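Thg1-like uncharacterized protein (Bacillus thuringiensis, PDB 4KGM) probably acts as a tRNA(His) guanylyltransferase-like nucleotidyltransferase, with a polymerase palm-like catalytic domain that binds ATP and magnesium ions. Local coordinates at residues T36-C41 against Q47-A52; Q62-A67 against S102-M107; W146-A151 against H221-I226; L192-W195 against G199-I202. All blocks are in the same frame, centred on the assembly; numbering follows the deposited sequence.

In the fold
Contacts 1 and 2 both use helix 47-63, at its start and its end, on one side of the antiparallel sheet. Contact 1 is buried and apolar and faces the ATP base, whereas contact 2 runs from a buried isoleucine to an exposed asparagine. Contact 3 is also buried but works by polar chemistry, a glutamine amide from helix 140-160 gripping loop backbone on the other face of the sheet. Contact 4, partly buried, is a local helix-to-strand joint nested within the loop that contact 3 closes; their centres are about 7 Å apart, and Thr-223 packs on Val-194 and probably hydrogen-bonds Cys-201 N through OG1. Trp-195 in turn carries contact 4 to contact 1 by packing on Ala-50.

Contact 1: residues T36-C41 against Q47-A52; sequences TYTKGC and QDLAEA. With ATP (adenosine-5'-triphosphate), chain E.
One wall of the ATP base pocket is built here, where Thr-38 and Leu-49 meet over the same face of the adenine. Their methyls touch, Thr-38 CG2 lying 3.6 Å from Leu-49 CD2, and the two side chains cross at about a right angle. Leu-49 has its CG anti to the backbone N (chi1 -180°), which carries CD2 out from the helix to stand over the base, 3.5 Å from C6 of ATP. A branched apolar side chain suits this place, since its other methyl, CD1, reaches the edge of the Tyr-37 ring, 4.3 Å from CE2.

Thr-38 serves two chemistries at once. Its CB approaches the purine, 3.4 Å from N3 of ATP, and its OG1 comes equally near the sugar carbon C1', but the polar partner of that hydroxyl is Phe-34 O, a hydrogen bond that helps fix the rotation of the side chain, consistent with the methyl lying against Leu-49. Phe-34 N and His-35 ND1 are also hydrogen-bonded to ATP. Behind the pocket wall, Phe-112 and Met-116 of helix 97-119 cover both Tyr-37 and Leu-49, while Trp-195 of helix 194-198 packs against Ala-50 on helix 47-63.

Contact 2: residues Q62-A67 against S102-M107; sequences QNIMGA and SVSASM
Asn-63, where helix 47-63 runs out, and Ile-64 just after it meet Met-107 and Ser-104 of helix 97-119, two helices that lie on the same face of the antiparallel sheet of the palm-like domain. The deep part is the enclosed one: the end of Ile-64 brings CD1 to 4.1 Å from Ser-104 OG, and the side chain is packed round by Ile-79 and Ile-81 of strand 76-81 and by Trp-92. Ser-104 suits the place by being small: it also rests on Val-27 and Ile-29 of strand 25-31, and its hydroxyl is satisfied within its own helix by a hydrogen bond with Ile-100 O, so a polar atom can sit beside a methyl with its bonding met, probably at little cost.

On the solvent side the contact narrows to Met-107, which rests on Tyr-59 and Leu-60 of helix 47-63 and sets its end against the exposed Asn-63. The amide of Asn-63 takes no part, its ND2 being bonded to Tyr-59 O. On the far side of helix 97-119, Ser-102 and Ser-106 hydrogen-bond to the second subunit. After Asn-63 the chain reverses through a type II beta turn from Ile-64 to Ala-67, with Gly-66 at positive phi (89°), and enters strand 67-73. Met-107 is extended beyond CG (chi2 176°, chi3 176°), which brings its terminal methyl CE to 3.8 Å from Asn-63 CB.

Contact 3: residues W146-A151 against H221-I226; sequences WRQQDA and HETPII
Gln-148, on helix 140-160, reaches across to the loop 221-226 and binds its backbone at both ends of one amide.

The hydrogen bonds come first. Gln-148 NE2 donates to Pro-224 O at 3.0 Å, an almost straight bond (172°) with the carbonyl oxygen close to the plane of the glutamine amide. Beside it, Gln-148 OE1 accepts the N-H of Ile-226 at 2.9 Å (162°), the donor tilted somewhat from the carbonyl plane. The extended chain beyond CG (chi2 -171°) carries the amide far enough from the helix to reach both groups.

Van der Waals contacts complete the fit. Ile-226 lays CG1 over one face of the same amide, 3.4 Å from Gln-148 CD and displaced toward Gln-148 OE1, 3.3 Å away, and the two side chains cross at about a right angle. Ile-225 offers its CA to the oxygen, 3.5 Å from Gln-148 OE1, while Tyr-71 of strand 67-73 and Arg-198 also touch Gln-148.

As for charge, the residue before Gln-148, Arg-147, forms a salt bridge with Glu-76 on another side of the helix.

Helix 140-160 is thereby joined to the loop leading into helix 231-237. Because one bond needs a donor and the other an acceptor, the two bonds fix which way round the amide lies, as only this orientation matches donor to acceptor at both; a glutamine suits this buried place since it satisfies a main-chain carbonyl and a main-chain N-H together.

Contact 4: residues L192-W195 against G199-I202; sequences LPVW and GICI
This is a local joint between the short helix 194-198 and strand 200-206 of the antiparallel palm-like sheet, in which Gly-199 and Ile-200 meet Val-194 and Trp-195 of the helix's first turn. Pro-193 occupies the N-cap position, and Gly-199 is the first residue after the helix to leave helical geometry. Its positive phi (67°) is a conformation easily reached without a side chain, and it lets the chain turn from helix into strand within one residue.

The backbone link is modest. Gly-199 N makes a weak hydrogen bond with Trp-195 O at 3.2 Å, bent to 125°, and the Gly-199 CA adds a C-H contact to that oxygen at 3.3 Å.

Apolar groups do the rest. Val-194 CG1 lies 3.8 Å from Gly-199 O and 4.2 Å from Ile-200 CG2, the beta-branched pair crossing at a slant. Ile-200 suits a buried strand position, touching Val-219 of the next strand and Trp-54 of helix 47-63, while its backbone pairs with His-72.

Trp-195 divides its work: its CB serves this joint, but CG lies between the backbone N and the carbonyl carbon (chi1 73°) and the indole leads away, meeting Trp-54 edge-to-face and coming within about 5 Å of ATP (nearest atoms). Of the side chain, it is CB that stays against the strand, 3.7 Å from both CG1 and CG2 of Ile-200.

Contact 1: residues T36-C41 against Q47-A52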
loop_
_atom_site.group_PDB
_atom_site.type_symbol
_atom_site.label_atom_id
_atom_site.label_comp_id
_atom_site.label_asym_id
_atom_site.label_seq_id
_atom_site.Cartn_x
_atom_site.Cartn_y
_atom_site.Cartn_z
ATOM N N THR A 36 -15.763 8.037 27.328
ATOM C CA THR A 36 -16.123 9.371 27.788
ATOM C C THR A 36 -17.515 9.741 27.292
ATOM O O THR A 36 -18.328 10.287 28.039
ATOM C CB THR A 36 -15.126 10.422 27.264
ATOM O OG1 THR A 36 -13.808 10.116 27.734
ATOM C CG2 THR A 36 -15.518 11.818 27.726
ATOM N N TYR A 37 -17.779 9.441 26.025
ATOM C CA TYR A 37 -19.055 9.767 25.402
ATOM C C TYR A 37 -20.217 9.035 26.068
ATOM O O TYR A 37 -21.308 9.586 26.207
ATOM C CB TYR A 37 -19.018 9.445 23.907
ATOM C CG TYR A 37 -20.300 9.780 23.177
ATOM C CD1 TYR A 37 -20.551 11.073 22.737
ATOM C CD2 TYR A 37 -21.255 8.803 22.923
ATOM C CE1 TYR A 37 -21.717 11.385 22.069
ATOM C CE2 TYR A 37 -22.427 9.106 22.256
ATOM C CZ TYR A 37 -22.652 10.399 21.832
ATOM O OH TYR A 37 -23.813 10.711 21.168
ATOM N N THR A 38 -19.980 7.792 26.475
ATOM C CA THR A 38 -21.019 6.998 27.122
ATOM C C THR A 38 -21.020 7.190 28.636
ATOM O O THR A 38 -21.898 6.680 29.332
ATOM C CB THR A 38 -20.891 5.497 26.789
ATOM O OG1 THR A 38 -19.642 4.997 27.283
ATOM C CG2 THR A 38 -20.968 5.277 25.285
ATOM N N LYS A 39 -20.031 7.923 29.142
ATOM C CA LYS A 39 -19.981 8.259 30.561
ATOM C C LYS A 39 -21.146 9.175 30.912
ATOM O O LYS A 39 -21.027 10.400 30.861
ATOM C CB LYS A 39 -18.653 8.929 30.919
ATOM N N GLY A 40 -22.275 8.568 31.262
ATOM C CA GLY A 40 -23.495 9.303 31.534
ATOM C C GLY A 40 -24.690 8.538 31.006
ATOM O O GLY A 40 -25.839 8.944 31.192
ATOM N N CYS A 41 -24.413 7.421 30.340
ATOM C CA CYS A 41 -25.460 6.558 29.809
ATOM C C CYS A 41 -25.805 5.450 30.796
ATOM O O CYS A 41 -25.074 5.212 31.758
ATOM C CB CYS A 41 -25.034 5.954 28.468
ATOM S SG CYS A 41 -24.868 7.148 27.116
ATOM N N GLN A 47 -30.476 1.278 26.265
ATOM C CA GLN A 47 -31.382 0.977 25.161
ATOM C C GLN A 47 -31.406 2.097 24.124
ATOM O O GLN A 47 -31.516 1.840 22.927
ATOM C CB GLN A 47 -32.797 0.721 25.689
ATOM C CG GLN A 47 -33.799 0.278 24.630
ATOM C CD GLN A 47 -33.686 -1.198 24.296
ATOM O OE1 GLN A 47 -33.055 -1.965 25.024
ATOM N NE2 GLN A 47 -34.301 -1.604 23.189
ATOM N N ASP A 48 -31.306 3.339 24.588
ATOM C CA ASP A 48 -31.317 4.493 23.693
ATOM C C ASP A 48 -30.068 4.547 22.819
ATOM O O ASP A 48 -30.149 4.820 21.621
ATOM C CB ASP A 48 -31.461 5.794 24.487
ATOM C CG ASP A 48 -32.883 6.044 24.943
ATOM O OD1 ASP A 48 -33.819 5.624 24.229
ATOM O OD2 ASP A 48 -33.067 6.661 26.014
ATOM N N LEU A 49 -28.914 4.287 23.426
ATOM C CA LEU A 49 -27.648 4.302 22.705
ATOM C C LEU A 49 -27.590 3.169 21.686
ATOM O O LEU A 49 -27.184 3.370 20.541
ATOM C CB LEU A 49 -26.477 4.183 23.680
ATOM C CG LEU A 49 -25.081 4.193 23.056
ATOM C CD1 LEU A 49 -24.764 5.558 22.471
ATOM C CD2 LEU A 49 -24.030 3.783 24.075
ATOM N N ALA A 50 -28.006 1.980 22.110
ATOM C CA ALA A 50 -27.989 0.807 21.246
ATOM C C ALA A 50 -28.909 0.974 20.038
ATOM O O ALA A 50 -28.563 0.570 18.930
ATOM C CB ALA A 50 -28.364 -0.436 22.036
ATOM N N GLU A 51 -30.076 1.573 20.253
ATOM C CA GLU A 51 -31.033 1.789 19.170
ATOM C C GLU A 51 -30.590 2.907 18.231
ATOM O O GLU A 51 -31.108 3.039 17.121
ATOM C CB GLU A 51 -32.428 2.085 19.726
ATOM C CG GLU A 51 -33.115 0.878 20.340
ATOM C CD GLU A 51 -34.507 1.192 20.851
ATOM O OE1 GLU A 51 -34.974 2.334 20.650
ATOM O OE2 GLU A 51 -35.133 0.294 21.454
ATOM N N ALA A 52 -29.637 3.714 18.685
ATOM C CA ALA A 52 -29.068 4.768 17.856
ATOM C C ALA A 52 -28.048 4.168 16.893
ATOM O O ALA A 52 -27.884 4.646 15.768
ATOM C CB ALA A 52 -28.425 5.838 18.720
HETATM P PG ATP E . -11.085 4.300 21.406
HETATM O O1G ATP E . -10.100 3.201 21.725
HETATM O O2G ATP E . -10.455 5.619 21.024
HETATM O O3G ATP E . -12.201 3.867 20.486
HETATM P PB ATP E . -13.047 3.755 23.368
HETATM O O1B ATP E . -14.163 3.817 22.351
HETATM O O2B ATP E . -13.323 4.201 24.783
HETATM O O3B ATP E . -11.788 4.604 22.828
HETATM P PA ATP E . -13.486 1.009 23.344
HETATM O O1A ATP E . -12.775 -0.241 23.803
HETATM O O2A ATP E . -14.149 1.057 21.988
HETATM O O3A ATP E . -12.472 2.253 23.447
HETATM O "O5'" ATP E . -14.580 1.430 24.449
HETATM C "C5'" ATP E . -15.972 1.226 24.221
HETATM C "C4'" ATP E . -16.760 1.863 25.360
HETATM O "O4'" ATP E . -18.115 2.101 24.975
HETATM C "C3'" ATP E . -16.792 0.971 26.591
HETATM O "O3'" ATP E . -16.014 1.558 27.637
HETATM C "C2'" ATP E . -18.249 0.897 27.006
HETATM O "O2'" ATP E . -18.396 1.292 28.374
HETATM C "C1'" ATP E . -18.978 1.868 26.090
HETATM N N9 ATP E . -20.280 1.306 25.646
HETATM C C8 ATP E . -20.476 0.495 24.589
HETATM N N7 ATP E . -21.787 0.166 24.461
HETATM C C5 ATP E . -22.457 0.779 25.453
HETATM C C6 ATP E . -23.868 0.859 25.901
HETATM N N6 ATP E . -24.852 0.200 25.242
HETATM N N1 ATP E . -24.139 1.615 26.988
HETATM C C2 ATP E . -23.172 2.275 27.651
HETATM N N3 ATP E . -21.874 2.247 27.302
HETATM C C4 ATP E . -21.460 1.530 26.231
#

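Contact 2: residues Q62-A67 against S102-M107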
loop_
_atom_site.group_PDB
_atom_site.type_symbol
_atom_site.label_atom_id
_atom_site.label_comp_id
_atom_site.label_asym_id
_atom_site.label_seq_id
_atom_site.Cartn_x
_atom_site.Cartn_y
_atom_site.Cartn_z
ATOM N N GLN A 62 -28.198 0.866 3.718
ATOM C CA GLN A 62 -29.036 1.453 2.678
ATOM C C GLN A 62 -28.224 2.250 1.662
ATOM O O GLN A 62 -28.652 2.428 0.522
ATOM C CB GLN A 62 -30.100 2.362 3.301
ATOM C CG GLN A 62 -31.194 1.624 4.052
ATOM C CD GLN A 62 -31.987 2.531 4.978
ATOM O OE1 GLN A 62 -31.472 3.532 5.483
ATOM N NE2 GLN A 62 -33.249 2.184 5.205
ATOM N N ASN A 63 -27.057 2.733 2.076
ATOM C CA ASN A 63 -26.279 3.642 1.239
ATOM C C ASN A 63 -24.949 3.088 0.734
ATOM O O ASN A 63 -24.206 3.788 0.048
ATOM C CB ASN A 63 -26.048 4.971 1.965
ATOM C CG ASN A 63 -27.294 5.836 2.005
ATOM O OD1 ASN A 63 -27.538 6.637 1.102
ATOM N ND2 ASN A 63 -28.091 5.678 3.059
ATOM N N ILE A 64 -24.651 1.838 1.071
ATOM C CA ILE A 64 -23.394 1.223 0.652
ATOM C C ILE A 64 -23.613 0.172 -0.432
ATOM O O ILE A 64 -24.311 -0.821 -0.218
ATOM C CB ILE A 64 -22.644 0.596 1.844
ATOM C CG1 ILE A 64 -22.164 1.691 2.799
ATOM C CG2 ILE A 64 -21.466 -0.224 1.356
ATOM C CD1 ILE A 64 -21.485 1.163 4.044
ATOM N N MET A 65 -23.016 0.402 -1.598
ATOM C CA MET A 65 -23.144 -0.511 -2.729
ATOM C C MET A 65 -22.558 -1.883 -2.408
ATOM O O MET A 65 -21.384 -1.999 -2.056
ATOM C CB MET A 65 -22.460 0.072 -3.969
ATOM C CG MET A 65 -22.523 -0.826 -5.197
ATOM S SD MET A 65 -21.652 -0.140 -6.628
ATOM C CE MET A 65 -22.384 1.494 -6.719
ATOM N N GLY A 66 -23.386 -2.916 -2.521
ATOM C CA GLY A 66 -22.950 -4.280 -2.277
ATOM C C GLY A 66 -23.076 -4.736 -0.835
ATOM O O GLY A 66 -22.651 -5.840 -0.494
ATOM N N ALA A 67 -23.659 -3.896 0.015
ATOM C CA ALA A 67 -23.829 -4.232 1.429
ATOM C C ALA A 67 -24.786 -5.408 1.614
ATOM O O ALA A 67 -25.915 -5.389 1.124
ATOM C CB ALA A 67 -24.310 -3.023 2.215
ATOM N N SER A 102 -13.422 6.282 4.975
ATOM C CA SER A 102 -13.796 7.613 5.445
ATOM C C SER A 102 -15.287 7.902 5.274
ATOM O O SER A 102 -15.939 8.390 6.197
ATOM C CB SER A 102 -12.954 8.689 4.752
ATOM O OG SER A 102 -13.192 8.711 3.355
ATOM N N VAL A 103 -15.822 7.600 4.096
ATOM C CA VAL A 103 -17.236 7.841 3.817
ATOM C C VAL A 103 -18.127 6.990 4.720
ATOM O O VAL A 103 -19.195 7.433 5.149
ATOM C CB VAL A 103 -17.571 7.615 2.323
ATOM C CG1 VAL A 103 -19.074 7.648 2.082
ATOM C CG2 VAL A 103 -16.877 8.662 1.469
ATOM N N SER A 104 -17.675 5.777 5.025
ATOM C CA SER A 104 -18.385 4.918 5.965
ATOM C C SER A 104 -18.429 5.567 7.343
ATOM O O SER A 104 -19.474 5.600 7.992
ATOM C CB SER A 104 -17.722 3.543 6.063
ATOM O OG SER A 104 -17.840 2.834 4.845
ATOM N N ALA A 105 -17.283 6.082 7.780
ATOM C CA ALA A 105 -17.193 6.745 9.075
ATOM C C ALA A 105 -18.014 8.029 9.070
ATOM O O ALA A 105 -18.660 8.368 10.062
ATOM C CB ALA A 105 -15.741 7.039 9.423
ATOM N N SER A 106 -17.991 8.734 7.945
ATOM C CA SER A 106 -18.766 9.960 7.790
ATOM C C SER A 106 -20.262 9.677 7.886
ATOM O O SER A 106 -20.983 10.359 8.614
ATOM C CB SER A 106 -18.446 10.626 6.453
ATOM O OG SER A 106 -19.194 11.817 6.277
ATOM N N MET A 107 -20.718 8.671 7.147
ATOM C CA MET A 107 -22.125 8.284 7.158
ATOM C C MET A 107 -22.566 7.872 8.554
ATOM O O MET A 107 -23.636 8.268 9.018
ATOM C CB MET A 107 -22.378 7.134 6.181
ATOM C CG MET A 107 -22.430 7.547 4.718
ATOM S SD MET A 107 -22.623 6.126 3.621
ATOM C CE MET A 107 -22.770 6.952 2.037
#

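Contact 3: residues W146-A151 against H221-I226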
loop_
_atom_site.group_PDB
_atom_site.type_symbol
_atom_site.label_atom_id
_atom_site.label_comp_id
_atom_site.label_asym_id
_atom_site.label_seq_id
_atom_site.Cartn_x
_atom_site.Cartn_y
_atom_site.Cartn_z
ATOM N N TRP A 146 -15.517 -14.309 15.163
ATOM C CA TRP A 146 -14.470 -13.642 15.924
ATOM C C TRP A 146 -15.018 -12.397 16.608
ATOM O O TRP A 146 -14.602 -12.048 17.712
ATOM C CB TRP A 146 -13.308 -13.279 15.002
ATOM C CG TRP A 146 -12.219 -12.483 15.648
ATOM C CD1 TRP A 146 -11.546 -12.791 16.793
ATOM C CD2 TRP A 146 -11.650 -11.261 15.164
ATOM N NE1 TRP A 146 -10.603 -11.829 17.063
ATOM C CE2 TRP A 146 -10.646 -10.878 16.075
ATOM C CE3 TRP A 146 -11.896 -10.450 14.051
ATOM C CZ2 TRP A 146 -9.888 -9.719 15.911
ATOM C CZ3 TRP A 146 -11.142 -9.299 13.888
ATOM C CH2 TRP A 146 -10.151 -8.945 14.814
ATOM N N ARG A 147 -15.964 -11.737 15.949
ATOM C CA ARG A 147 -16.572 -10.526 16.489
ATOM C C ARG A 147 -17.582 -10.835 17.592
ATOM O O ARG A 147 -17.702 -10.082 18.559
ATOM C CB ARG A 147 -17.233 -9.715 15.375
ATOM C CG ARG A 147 -16.253 -9.083 14.393
ATOM C CD ARG A 147 -15.513 -7.912 15.018
ATOM N NE ARG A 147 -14.263 -8.307 15.659
ATOM C CZ ARG A 147 -13.571 -7.530 16.487
ATOM N NH1 ARG A 147 -14.015 -6.318 16.787
ATOM N NH2 ARG A 147 -12.441 -7.968 17.022
ATOM N N GLN A 148 -18.307 -11.940 17.441
ATOM C CA GLN A 148 -19.256 -12.374 18.461
ATOM C C GLN A 148 -18.539 -12.861 19.719
ATOM O O GLN A 148 -19.031 -12.678 20.831
ATOM C CB GLN A 148 -20.177 -13.471 17.924
ATOM C CG GLN A 148 -21.370 -12.956 17.137
ATOM C CD GLN A 148 -22.361 -14.054 16.806
ATOM O OE1 GLN A 148 -22.027 -15.240 16.840
ATOM N NE2 GLN A 148 -23.592 -13.665 16.487
ATOM N N GLN A 149 -17.380 -13.484 19.537
ATOM C CA GLN A 149 -16.578 -13.940 20.668
ATOM C C GLN A 149 -15.979 -12.752 21.413
ATOM O O GLN A 149 -15.704 -12.831 22.609
ATOM C CB GLN A 149 -15.480 -14.903 20.206
ATOM C CG GLN A 149 -16.000 -16.258 19.744
ATOM C CD GLN A 149 -14.904 -17.158 19.201
ATOM O OE1 GLN A 149 -13.716 -16.850 19.309
ATOM N NE2 GLN A 149 -15.302 -18.280 18.608
ATOM N N ASP A 150 -15.781 -11.652 20.695
ATOM C CA ASP A 150 -15.310 -10.416 21.305
ATOM C C ASP A 150 -16.493 -9.661 21.902
ATOM O O ASP A 150 -16.327 -8.798 22.765
ATOM C CB ASP A 150 -14.591 -9.547 20.272
ATOM C CG ASP A 150 -14.007 -8.284 20.875
ATOM O OD1 ASP A 150 -14.692 -7.239 20.846
ATOM O OD2 ASP A 150 -12.866 -8.335 21.381
ATOM N N ALA A 151 -17.690 -10.000 21.432
ATOM C CA ALA A 151 -18.916 -9.395 21.936
ATOM C C ALA A 151 -19.271 -9.950 23.312
ATOM O O ALA A 151 -19.647 -9.204 24.213
ATOM C CB ALA A 151 -20.059 -9.630 20.964
ATOM N N HIS A 221 -33.352 -9.716 16.183
ATOM C CA HIS A 221 -33.067 -10.038 17.577
ATOM C C HIS A 221 -32.975 -11.547 17.781
ATOM O O HIS A 221 -32.620 -12.019 18.861
ATOM C CB HIS A 221 -34.121 -9.425 18.499
ATOM C CG HIS A 221 -34.142 -7.928 18.476
ATOM N ND1 HIS A 221 -33.245 -7.161 19.189
ATOM C CD2 HIS A 221 -34.946 -7.056 17.823
ATOM C CE1 HIS A 221 -33.496 -5.882 18.977
ATOM N NE2 HIS A 221 -34.523 -5.791 18.152
ATOM N N GLU A 222 -33.296 -12.294 16.730
ATOM C CA GLU A 222 -33.127 -13.740 16.737
ATOM C C GLU A 222 -31.825 -14.107 16.030
ATOM O O GLU A 222 -31.677 -15.217 15.518
ATOM C CB GLU A 222 -34.313 -14.425 16.056
ATOM N N THR A 223 -30.891 -13.160 16.002
ATOM C CA THR A 223 -29.578 -13.386 15.409
ATOM C C THR A 223 -28.858 -14.500 16.154
ATOM O O THR A 223 -28.586 -14.379 17.350
ATOM C CB THR A 223 -28.711 -12.114 15.445
ATOM O OG1 THR A 223 -29.366 -11.064 14.723
ATOM C CG2 THR A 223 -27.351 -12.379 14.819
ATOM N N PRO A 224 -28.547 -15.593 15.447
ATOM C CA PRO A 224 -27.966 -16.789 16.063
ATOM C C PRO A 224 -26.489 -16.632 16.391
ATOM O O PRO A 224 -25.863 -15.640 16.013
ATOM C CB PRO A 224 -28.139 -17.848 14.975
ATOM C CG PRO A 224 -28.070 -17.073 13.705
ATOM C CD PRO A 224 -28.742 -15.759 13.995
ATOM N N ILE A 225 -25.943 -17.611 17.102
ATOM C CA ILE A 225 -24.506 -17.696 17.298
ATOM C C ILE A 225 -23.917 -18.226 16.000
ATOM O O ILE A 225 -24.195 -19.361 15.607
ATOM C CB ILE A 225 -24.149 -18.647 18.453
ATOM C CG1 ILE A 225 -24.924 -18.267 19.717
ATOM C CG2 ILE A 225 -22.652 -18.630 18.715
ATOM C CD1 ILE A 225 -24.648 -19.170 20.898
ATOM N N ILE A 226 -23.119 -17.399 15.331
ATOM C CA ILE A 226 -22.609 -17.725 14.002
ATOM C C ILE A 226 -21.841 -19.048 13.973
ATOM O O ILE A 226 -21.929 -19.804 13.004
ATOM C CB ILE A 226 -21.718 -16.595 13.442
ATOM C CG1 ILE A 226 -22.405 -15.238 13.603
ATOM C CG2 ILE A 226 -21.389 -16.850 11.978
ATOM C CD1 ILE A 226 -23.679 -15.100 12.808
#

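Contact 4: residues L192-W195 against G199-I202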
loop_
_atom_site.group_PDB
_atom_site.type_symbol
_atom_site.label_atom_id
_atom_site.label_comp_id
_atom_site.label_asym_id
_atom_site.label_seq_id
_atom_site.Cartn_x
_atom_site.Cartn_y
_atom_site.Cartn_z
ATOM N N LEU A 192 -29.818 -12.737 29.884
ATOM C CA LEU A 192 -29.868 -11.441 29.216
ATOM C C LEU A 192 -30.291 -11.574 27.752
ATOM O O LEU A 192 -30.065 -12.617 27.134
ATOM C CB LEU A 192 -28.509 -10.742 29.316
ATOM C CG LEU A 192 -28.127 -10.218 30.700
ATOM C CD1 LEU A 192 -26.799 -9.478 30.648
ATOM C CD2 LEU A 192 -29.227 -9.321 31.246
ATOM N N PRO A 193 -30.913 -10.518 27.195
ATOM C CA PRO A 193 -31.336 -10.519 25.788
ATOM C C PRO A 193 -30.157 -10.686 24.829
ATOM O O PRO A 193 -29.020 -10.387 25.196
ATOM C CB PRO A 193 -31.983 -9.140 25.611
ATOM C CG PRO A 193 -31.452 -8.311 26.734
ATOM C CD PRO A 193 -31.276 -9.261 27.872
ATOM N N VAL A 194 -30.441 -11.152 23.616
ATOM C CA VAL A 194 -29.404 -11.518 22.651
ATOM C C VAL A 194 -28.395 -10.407 22.355
ATOM O O VAL A 194 -27.185 -10.636 22.396
ATOM C CB VAL A 194 -30.022 -12.012 21.322
ATOM C CG1 VAL A 194 -28.936 -12.270 20.287
ATOM C CG2 VAL A 194 -30.849 -13.267 21.556
ATOM N N TRP A 195 -28.890 -9.205 22.074
ATOM C CA TRP A 195 -28.020 -8.106 21.658
ATOM C C TRP A 195 -27.043 -7.658 22.742
ATOM O O TRP A 195 -26.002 -7.075 22.445
ATOM C CB TRP A 195 -28.838 -6.914 21.145
ATOM C CG TRP A 195 -29.564 -6.138 22.206
ATOM C CD1 TRP A 195 -30.852 -6.319 22.618
ATOM C CD2 TRP A 195 -29.049 -5.041 22.972
ATOM N NE1 TRP A 195 -31.168 -5.409 23.598
ATOM C CE2 TRP A 195 -30.078 -4.614 23.834
ATOM C CE3 TRP A 195 -27.816 -4.383 23.016
ATOM C CZ2 TRP A 195 -29.913 -3.557 24.728
ATOM C CZ3 TRP A 195 -27.653 -3.335 23.906
ATOM C CH2 TRP A 195 -28.697 -2.932 24.749
ATOM N N GLY A 199 -24.383 -9.294 20.745
ATOM C CA GLY A 199 -24.713 -8.335 19.703
ATOM C C GLY A 199 -25.760 -8.853 18.736
ATOM O O GLY A 199 -26.262 -9.966 18.892
ATOM N N ILE A 200 -26.095 -8.045 17.734
ATOM C CA ILE A 200 -27.065 -8.451 16.720
ATOM C C ILE A 200 -26.644 -8.052 15.309
ATOM O O ILE A 200 -25.700 -7.284 15.122
ATOM C CB ILE A 200 -28.475 -7.888 17.011
ATOM C CG1 ILE A 200 -28.390 -6.452 17.537
ATOM C CG2 ILE A 200 -29.208 -8.774 18.006
ATOM C CD1 ILE A 200 -28.249 -5.397 16.457
ATOM N N CYS A 201 -27.361 -8.577 14.321
ATOM C CA CYS A 201 -27.101 -8.251 12.926
ATOM C C CYS A 201 -28.232 -7.433 12.316
ATOM O O CYS A 201 -29.341 -7.387 12.850
ATOM C CB CYS A 201 -26.885 -9.523 12.103
ATOM S SG CYS A 201 -25.259 -10.274 12.289
ATOM N N ILE A 202 -27.934 -6.785 11.195
ATOM C CA ILE A 202 -28.932 -6.056 10.425
ATOM C C ILE A 202 -28.994 -6.652 9.026
ATOM O O ILE A 202 -28.023 -6.583 8.274
ATOM C CB ILE A 202 -28.577 -4.567 10.310
ATOM C CG1 ILE A 202 -28.238 -3.993 11.687
ATOM C CG2 ILE A 202 -29.712 -3.797 9.654
ATOM C CD1 ILE A 202 -29.364 -4.076 12.680
#